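PDB 3UOR: ABC transporter sugar binding protein from Xanthomonas axonopodis pv. citri, which probably binds maltose or related sugars in the periplasm as the solute-binding component of an ABC transporter. Local coordinates for residues A[114-119]-A[320-325]; A[120-125]-A[342-347]. All blocks are in the same frame, centred on the assembly; numbering follows the deposited sequence.

Contact 1: A[114-119]-A[320-325]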
ATOM      1  N   LYS A 114     -26.975  -0.959   0.472  1.00 45.32           N
ATOM      2  CA  LYS A 114     -26.951  -2.380   0.158  1.00 56.07           C
ATOM      3  C   LYS A 114     -25.594  -2.735  -0.439  1.00 50.78           C
ATOM      4  O   LYS A 114     -24.979  -3.738  -0.069  1.00 45.11           O
ATOM      5  CB  LYS A 114     -28.051  -2.714  -0.851  1.00 66.83           C
ATOM      6  CG  LYS A 114     -28.155  -4.197  -1.197  1.00 83.40           C
ATOM      7  CD  LYS A 114     -28.750  -5.002  -0.039  1.00 97.50           C
ATOM      8  CE  LYS A 114     -28.922  -6.481  -0.402  1.00101.29           C
ATOM      9  NZ  LYS A 114     -29.720  -6.691  -1.645  1.00100.40           N
ATOM     10  N   ILE A 115     -25.129  -1.890  -1.355  1.00 44.41           N
ATOM     11  CA  ILE A 115     -23.934  -2.182  -2.132  1.00 40.49           C
ATOM     12  C   ILE A 115     -22.669  -2.238  -1.261  1.00 41.34           C
ATOM     13  O   ILE A 115     -21.880  -3.155  -1.364  1.00 41.29           O
ATOM     14  CB  ILE A 115     -23.758  -1.180  -3.287  1.00 40.91           C
ATOM     15  CG1 ILE A 115     -24.700  -1.552  -4.444  1.00 41.70           C
ATOM     16  CG2 ILE A 115     -22.311  -1.175  -3.783  1.00 41.03           C
ATOM     17  CD1 ILE A 115     -25.121  -0.342  -5.264  1.00 38.06           C
ATOM     18  N   VAL A 116     -22.521  -1.281  -0.365  1.00 35.43           N
ATOM     19  CA  VAL A 116     -21.354  -1.210   0.489  1.00 33.64           C
ATOM     20  C   VAL A 116     -21.562  -1.918   1.810  1.00 38.56           C
ATOM     21  O   VAL A 116     -22.100  -1.357   2.762  1.00 38.21           O
ATOM     22  CB  VAL A 116     -20.978   0.237   0.756  1.00 36.87           C
ATOM     23  CG1 VAL A 116     -19.687   0.307   1.596  1.00 35.70           C
ATOM     24  CG2 VAL A 116     -20.820   0.967  -0.566  1.00 37.22           C
ATOM     25  N   ASP A 117     -21.079  -3.146   1.874  1.00 42.34           N
ATOM     26  CA  ASP A 117     -21.215  -3.977   3.049  1.00 37.78           C
ATOM     27  C   ASP A 117     -19.830  -4.156   3.685  1.00 41.16           C
ATOM     28  O   ASP A 117     -18.967  -4.793   3.105  1.00 36.87           O
ATOM     29  CB  ASP A 117     -21.784  -5.322   2.591  1.00 33.02           C
ATOM     30  CG  ASP A 117     -21.735  -6.378   3.660  1.00 44.93           C
ATOM     31  OD1 ASP A 117     -21.457  -6.044   4.835  1.00 47.70           O
ATOM     32  OD2 ASP A 117     -21.976  -7.560   3.312  1.00 56.05           O
ATOM     33  N   PRO A 118     -19.624  -3.602   4.894  1.00 46.02           N
ATOM     34  CA  PRO A 118     -18.286  -3.606   5.491  1.00 40.57           C
ATOM     35  C   PRO A 118     -17.743  -5.007   5.676  1.00 45.43           C
ATOM     36  O   PRO A 118     -16.533  -5.199   5.585  1.00 35.66           O
ATOM     37  CB  PRO A 118     -18.507  -2.954   6.852  1.00 37.05           C
ATOM     38  CG  PRO A 118     -19.745  -2.111   6.662  1.00 47.35           C
ATOM     39  CD  PRO A 118     -20.614  -2.939   5.762  1.00 41.58           C
ATOM     40  N   ALA A 119     -18.611  -5.981   5.926  1.00 36.65           N
ATOM     41  CA  ALA A 119     -18.128  -7.340   6.180  1.00 37.47           C
ATOM     42  C   ALA A 119     -17.494  -7.955   4.932  1.00 37.04           C
ATOM     43  O   ALA A 119     -16.785  -8.953   5.020  1.00 34.90           O
ATOM     44  CB  ALA A 119     -19.274  -8.242   6.696  1.00 41.28           C
ATOM     45  N   LEU A 320     -22.180   8.323  -6.203  1.00 43.03           N
ATOM     46  CA  LEU A 320     -20.989   8.135  -7.011  1.00 42.99           C
ATOM     47  C   LEU A 320     -20.023   7.157  -6.332  1.00 44.10           C
ATOM     48  O   LEU A 320     -19.423   6.301  -6.987  1.00 43.93           O
ATOM     49  CB  LEU A 320     -20.301   9.472  -7.282  1.00 35.36           C
ATOM     50  CG  LEU A 320     -18.891   9.350  -7.832  1.00 35.62           C
ATOM     51  CD1 LEU A 320     -18.887   8.606  -9.144  1.00 48.63           C
ATOM     52  CD2 LEU A 320     -18.275  10.723  -7.990  1.00 44.93           C
ATOM     53  N   ILE A 321     -19.890   7.264  -5.016  1.00 39.78           N
ATOM     54  CA  ILE A 321     -18.925   6.433  -4.302  1.00 34.70           C
ATOM     55  C   ILE A 321     -19.406   4.996  -4.268  1.00 38.70           C
ATOM     56  O   ILE A 321     -18.623   4.045  -4.406  1.00 37.64           O
ATOM     57  CB  ILE A 321     -18.685   6.923  -2.870  1.00 39.55           C
ATOM     58  CG1 ILE A 321     -17.853   8.208  -2.877  1.00 38.86           C
ATOM     59  CG2 ILE A 321     -17.933   5.877  -2.080  1.00 38.28           C
ATOM     60  CD1 ILE A 321     -17.550   8.717  -1.494  1.00 39.89           C
ATOM     61  N   GLU A 322     -20.713   4.857  -4.110  1.00 39.44           N
ATOM     62  CA  GLU A 322     -21.363   3.568  -4.086  1.00 41.81           C
ATOM     63  C   GLU A 322     -21.179   2.881  -5.423  1.00 40.66           C
ATOM     64  O   GLU A 322     -20.873   1.695  -5.466  1.00 42.74           O
ATOM     65  CB  GLU A 322     -22.849   3.748  -3.794  1.00 43.81           C
ATOM     66  CG  GLU A 322     -23.534   2.471  -3.390  1.00 50.48           C
ATOM     67  CD  GLU A 322     -25.006   2.687  -3.093  1.00 52.76           C
ATOM     68  OE1 GLU A 322     -25.766   2.956  -4.044  1.00 58.86           O
ATOM     69  OE2 GLU A 322     -25.398   2.583  -1.918  1.00 42.04           O
ATOM     70  N   TYR A 323     -21.358   3.632  -6.509  1.00 36.62           N
ATOM     71  CA  TYR A 323     -21.151   3.109  -7.862  1.00 36.59           C
ATOM     72  C   TYR A 323     -19.732   2.557  -7.999  1.00 48.03           C
ATOM     73  O   TYR A 323     -19.531   1.448  -8.499  1.00 45.31           O
ATOM     74  CB  TYR A 323     -21.398   4.202  -8.907  1.00 38.97           C
ATOM     75  CG  TYR A 323     -21.030   3.813 -10.326  1.00 46.00           C
ATOM     76  CD1 TYR A 323     -21.921   3.120 -11.137  1.00 46.81           C
ATOM     77  CD2 TYR A 323     -19.794   4.150 -10.854  1.00 48.12           C
ATOM     78  CE1 TYR A 323     -21.578   2.767 -12.437  1.00 47.64           C
ATOM     79  CE2 TYR A 323     -19.436   3.799 -12.144  1.00 50.71           C
ATOM     80  CZ  TYR A 323     -20.325   3.109 -12.930  1.00 55.54           C
ATOM     81  OH  TYR A 323     -19.948   2.769 -14.210  1.00 55.28           O
ATOM     82  N   LEU A 324     -18.752   3.328  -7.532  1.00 43.24           N
ATOM     83  CA  LEU A 324     -17.356   2.920  -7.621  1.00 42.83           C
ATOM     84  C   LEU A 324     -17.065   1.786  -6.651  1.00 39.23           C
ATOM     85  O   LEU A 324     -15.998   1.185  -6.709  1.00 39.62           O
ATOM     86  CB  LEU A 324     -16.425   4.098  -7.357  1.00 38.32           C
ATOM     87  CG  LEU A 324     -16.445   5.155  -8.456  1.00 42.35           C
ATOM     88  CD1 LEU A 324     -15.557   6.327  -8.073  1.00 39.99           C
ATOM     89  CD2 LEU A 324     -16.004   4.539  -9.778  1.00 34.01           C
ATOM     90  N   SER A 325     -18.027   1.495  -5.772  1.00 36.26           N
ATOM     91  CA  SER A 325     -17.919   0.350  -4.862  1.00 29.23           C
ATOM     92  C   SER A 325     -18.601  -0.926  -5.380  1.00 38.15           C
ATOM     93  O   SER A 325     -18.548  -1.964  -4.717  1.00 38.44           O
ATOM     94  CB  SER A 325     -18.487   0.694  -3.492  1.00 23.54           C
ATOM     95  OG  SER A 325     -17.894   1.861  -2.976  1.00 30.53           O
TER
HETATM   96  O   HOH W   1     -27.926   0.310  -1.555  1.00 79.21           O
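Ile115 and Glu322 carry most of this loop-on-helix contact in the alpha/beta fold of a periplasmic-binding protein, where the loop after helix 107-111 leans on the C-terminal end of helix 314-324. It is an example of an isoleucine resting on the aliphatic part of an acidic side chain while the acid group itself is engaged alongside. The two side chains run at about a right angle to each other. Glu322 reaches out with CG anti to its backbone N (chi1 -165°) and remains extended beyond it, which lays its methylene CG 3.7 Å from Ile115 CB. The end of the isoleucine, CD1, sits against the carboxylate, 3.6 Å from Glu322 OE1, and its other branch, CG2, lies 3.6 Å from the backbone Glu322 O.

The polar end of Glu322 looks back along the loop: OE2 is hydrogen-bonded to Ser113 OG, a hydroxyl that also engages the backbone N of Val116. A water lies nearby as a second, weaker connection, accepting from Lys114 N at 2.6 Å and giving a weak, long bond to Glu322 OE2. The acid therefore joins the helix to the start of the loop while its carbon chain serves as a packing surface.

Val116 continues the contact toward the helix end, its CG2 lying 3.8 Å from Ser325 CB; the valine is also backed by Val110 of helix 107-111. Ser325 keeps its hydroxyl within its own segment, where Ser325 OG donates to Ile321 O at 2.7 Å, approaching from above the carbonyl plane.

Contact 2: A[120-125]-A[342-347]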
ATOM      1  N   ASP A 120     -17.757  -7.374   3.766  1.00 33.26           N
ATOM      2  CA  ASP A 120     -17.200  -7.919   2.518  1.00 30.11           C
ATOM      3  C   ASP A 120     -15.836  -7.295   2.183  1.00 37.90           C
ATOM      4  O   ASP A 120     -15.178  -7.707   1.226  1.00 36.56           O
ATOM      5  CB  ASP A 120     -18.178  -7.693   1.367  1.00 30.02           C
ATOM      6  CG  ASP A 120     -17.763  -8.388   0.080  1.00 35.46           C
ATOM      7  OD1 ASP A 120     -17.774  -7.718  -0.986  1.00 32.74           O
ATOM      8  OD2 ASP A 120     -17.423  -9.590   0.135  1.00 41.96           O
ATOM      9  N   TYR A 121     -15.414  -6.301   2.973  1.00 33.38           N
ATOM     10  CA  TYR A 121     -14.140  -5.620   2.732  1.00 27.82           C
ATOM     11  C   TYR A 121     -13.013  -6.257   3.540  1.00 30.54           C
ATOM     12  O   TYR A 121     -13.201  -6.661   4.688  1.00 31.33           O
ATOM     13  CB  TYR A 121     -14.243  -4.127   3.095  1.00 27.53           C
ATOM     14  CG  TYR A 121     -14.939  -3.298   2.036  1.00 33.12           C
ATOM     15  CD1 TYR A 121     -14.220  -2.465   1.204  1.00 29.28           C
ATOM     16  CD2 TYR A 121     -16.321  -3.367   1.854  1.00 35.74           C
ATOM     17  CE1 TYR A 121     -14.845  -1.716   0.231  1.00 28.36           C
ATOM     18  CE2 TYR A 121     -16.954  -2.610   0.875  1.00 26.80           C
ATOM     19  CZ  TYR A 121     -16.212  -1.788   0.076  1.00 32.95           C
ATOM     20  OH  TYR A 121     -16.808  -1.019  -0.897  1.00 29.90           O
ATOM     21  N   PHE A 122     -11.834  -6.361   2.953  1.00 29.88           N
ATOM     22  CA  PHE A 122     -10.726  -6.936   3.709  1.00 27.15           C
ATOM     23  C   PHE A 122     -10.555  -6.121   4.995  1.00 29.87           C
ATOM     24  O   PHE A 122     -10.588  -4.893   4.962  1.00 38.36           O
ATOM     25  CB  PHE A 122      -9.460  -6.990   2.858  1.00 26.62           C
ATOM     26  CG  PHE A 122      -9.629  -7.789   1.591  1.00 29.01           C
ATOM     27  CD1 PHE A 122      -9.754  -9.167   1.642  1.00 26.79           C
ATOM     28  CD2 PHE A 122      -9.668  -7.161   0.355  1.00 30.86           C
ATOM     29  CE1 PHE A 122      -9.903  -9.921   0.480  1.00 26.43           C
ATOM     30  CE2 PHE A 122      -9.825  -7.901  -0.812  1.00 33.13           C
ATOM     31  CZ  PHE A 122      -9.960  -9.288  -0.746  1.00 25.79           C
ATOM     32  N   PRO A 123     -10.437  -6.804   6.138  1.00 33.22           N
ATOM     33  CA  PRO A 123     -10.533  -6.085   7.418  1.00 40.12           C
ATOM     34  C   PRO A 123      -9.406  -5.063   7.610  1.00 36.19           C
ATOM     35  O   PRO A 123      -9.689  -3.962   8.057  1.00 31.71           O
ATOM     36  CB  PRO A 123     -10.476  -7.206   8.471  1.00 40.43           C
ATOM     37  CG  PRO A 123      -9.840  -8.374   7.751  1.00 44.75           C
ATOM     38  CD  PRO A 123     -10.297  -8.259   6.316  1.00 34.56           C
ATOM     39  N   GLY A 124      -8.168  -5.411   7.262  1.00 31.84           N
ATOM     40  CA  GLY A 124      -7.070  -4.473   7.361  1.00 32.46           C
ATOM     41  C   GLY A 124      -7.280  -3.278   6.437  1.00 36.48           C
ATOM     42  O   GLY A 124      -6.871  -2.167   6.742  1.00 30.88           O
ATOM     43  N   VAL A 125      -7.931  -3.500   5.303  1.00 31.20           N
ATOM     44  CA  VAL A 125      -8.238  -2.403   4.381  1.00 30.84           C
ATOM     45  C   VAL A 125      -9.351  -1.488   4.924  1.00 34.16           C
ATOM     46  O   VAL A 125      -9.231  -0.266   4.887  1.00 34.38           O
ATOM     47  CB  VAL A 125      -8.625  -2.951   3.006  1.00 34.22           C
ATOM     48  CG1 VAL A 125      -9.056  -1.829   2.083  1.00 27.10           C
ATOM     49  CG2 VAL A 125      -7.437  -3.727   2.407  1.00 19.19           C
ATOM     50  N   PRO A 342     -10.843  -3.726  -3.196  1.00 26.59           N
ATOM     51  CA  PRO A 342     -10.735  -3.808  -1.734  1.00 28.94           C
ATOM     52  C   PRO A 342     -11.771  -4.722  -1.111  1.00 34.60           C
ATOM     53  O   PRO A 342     -11.835  -4.746   0.115  1.00 32.27           O
ATOM     54  CB  PRO A 342     -11.018  -2.372  -1.291  1.00 27.73           C
ATOM     55  CG  PRO A 342     -11.951  -1.856  -2.313  1.00 25.06           C
ATOM     56  CD  PRO A 342     -11.575  -2.528  -3.631  1.00 21.95           C
ATOM     57  N   ARG A 343     -12.556  -5.455  -1.909  1.00 28.81           N
ATOM     58  CA  ARG A 343     -13.621  -6.305  -1.333  1.00 38.30           C
ATOM     59  C   ARG A 343     -13.680  -7.719  -1.914  1.00 31.41           C
ATOM     60  O   ARG A 343     -13.350  -7.928  -3.064  1.00 38.36           O
ATOM     61  CB  ARG A 343     -15.005  -5.622  -1.419  1.00 37.66           C
ATOM     62  CG  ARG A 343     -15.465  -5.245  -2.813  1.00 34.41           C
ATOM     63  CD  ARG A 343     -16.796  -4.465  -2.795  1.00 33.97           C
ATOM     64  NE  ARG A 343     -17.832  -5.154  -2.025  1.00 36.33           N
ATOM     65  CZ  ARG A 343     -19.092  -4.729  -1.930  1.00 43.24           C
ATOM     66  NH1 ARG A 343     -19.485  -3.635  -2.582  1.00 28.45           N
ATOM     67  NH2 ARG A 343     -19.963  -5.395  -1.181  1.00 39.77           N
ATOM     68  N   ARG A 344     -14.097  -8.686  -1.104  1.00 29.36           N
ATOM     69  CA  ARG A 344     -14.036 -10.085  -1.509  1.00 36.65           C
ATOM     70  C   ARG A 344     -14.902 -10.395  -2.695  1.00 34.47           C
ATOM     71  O   ARG A 344     -14.548 -11.227  -3.525  1.00 40.96           O
ATOM     72  CB  ARG A 344     -14.460 -10.999  -0.373  1.00 43.18           C
ATOM     73  CG  ARG A 344     -13.583 -10.858   0.796  1.00 39.65           C
ATOM     74  CD  ARG A 344     -13.627 -12.074   1.652  1.00 42.95           C
ATOM     75  NE  ARG A 344     -12.843 -11.785   2.844  1.00 44.24           N
ATOM     76  CZ  ARG A 344     -13.302 -11.059   3.850  1.00 44.83           C
ATOM     77  NH1 ARG A 344     -14.540 -10.575   3.800  1.00 45.32           N
ATOM     78  NH2 ARG A 344     -12.530 -10.821   4.900  1.00 37.95           N
ATOM     79  N   SER A 345     -16.048  -9.741  -2.791  1.00 31.80           N
ATOM     80  CA  SER A 345     -16.962 -10.143  -3.845  1.00 42.24           C
ATOM     81  C   SER A 345     -16.442  -9.741  -5.226  1.00 37.30           C
ATOM     82  O   SER A 345     -16.714 -10.413  -6.213  1.00 38.68           O
ATOM     83  CB  SER A 345     -18.409  -9.693  -3.569  1.00 40.21           C
ATOM     84  OG  SER A 345     -18.543  -8.294  -3.602  1.00 53.75           O
ATOM     85  N   THR A 346     -15.666  -8.668  -5.304  1.00 34.43           N
ATOM     86  CA  THR A 346     -15.069  -8.325  -6.590  1.00 39.02           C
ATOM     87  C   THR A 346     -14.064  -9.395  -6.971  1.00 34.36           C
ATOM     88  O   THR A 346     -13.913  -9.718  -8.140  1.00 33.49           O
ATOM     89  CB  THR A 346     -14.360  -6.992  -6.556  1.00 35.21           C
ATOM     90  OG1 THR A 346     -15.258  -6.009  -6.053  1.00 33.47           O
ATOM     91  CG2 THR A 346     -13.937  -6.590  -7.961  1.00 28.98           C
ATOM     92  N   TRP A 347     -13.391  -9.948  -5.964  1.00 36.01           N
ATOM     93  CA  TRP A 347     -12.378 -10.975  -6.182  1.00 33.05           C
ATOM     94  C   TRP A 347     -12.987 -12.298  -6.623  1.00 39.40           C
ATOM     95  O   TRP A 347     -12.280 -13.145  -7.161  1.00 41.99           O
ATOM     96  CB  TRP A 347     -11.509 -11.164  -4.930  1.00 29.84           C
ATOM     97  CG  TRP A 347     -10.405 -10.109  -4.867  1.00 36.19           C
ATOM     98  CD1 TRP A 347     -10.476  -8.892  -4.267  1.00 31.31           C
ATOM     99  CD2 TRP A 347      -9.112 -10.179  -5.486  1.00 33.14           C
ATOM    100  NE1 TRP A 347      -9.298  -8.203  -4.446  1.00 33.76           N
ATOM    101  CE2 TRP A 347      -8.449  -8.970  -5.204  1.00 33.97           C
ATOM    102  CE3 TRP A 347      -8.450 -11.151  -6.244  1.00 31.39           C
ATOM    103  CZ2 TRP A 347      -7.151  -8.711  -5.640  1.00 31.11           C
ATOM    104  CZ3 TRP A 347      -7.162 -10.891  -6.683  1.00 34.72           C
ATOM    105  CH2 TRP A 347      -6.524  -9.676  -6.374  1.00 30.87           C
TER
HETATM  106  O   HOH W   2     -17.033 -11.386   2.145  1.00 54.93           O
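Asp120 and Arg343 meet where two loops run together through a single beta bridge between Tyr121 and Arg343, each just ahead of a short helix. Followed outward, Arg343 shows how one long side chain can serve several neighbours at once. Its CB stands over the centre of the Tyr121 ring, 4.0 Å from the centroid, in a CH-pi contact only 3° off the ring normal, and also lies 3.4 Å from Asp120 O. CG passes within 3.8 Å of Asp120 OD1, and CD lies near Tyr121 OH. A bend at chi3 (-52°) then turns the head so that NE donates to Asp120 OD1 at 2.8 Å in a salt bridge, close to the guanidinium plane and on the anti lone pair. CZ lies near Tyr121 CE2, which sits over one guanidinium face, offset toward its rim. At the tip, NH2 adds a weak bond to the same OD1, while NH1 leaves for the carbonyls of Ile115 and Ser325.

Ser345 N takes the syn lone pair of OD1, and Ser345 OG donates from the same syn side but 28° out of the carboxylate plane. Asp120 O accepts from Arg344 N. Farther along, Phe122 and Trp347 form an offset edge-to-face pair, with Phe122 CZ 3.6 Å from Trp347 CD1.

From the N terminus the chain reaches 114-119 and then, without a break, 120-125; about two hundred residues later it returns as 320-325 and finally 342-347. Contact 1 thus closes a loop from the segment after helix 107-111 to the end of helix 314-324, and contact 2 closes a second from the start of helix 123-127 to that of helix 344-348. The segments alternate, so the two closures cross rather than nest. Together they hold the connection between helices 107-111 and 123-127 against helix 314-324 and the approach to helix 344-348. Their centres are 11 Å apart, and the Arg343 head joins contact 2 to both segments of contact 1. Tyr121 OH packs against Ser325 CB.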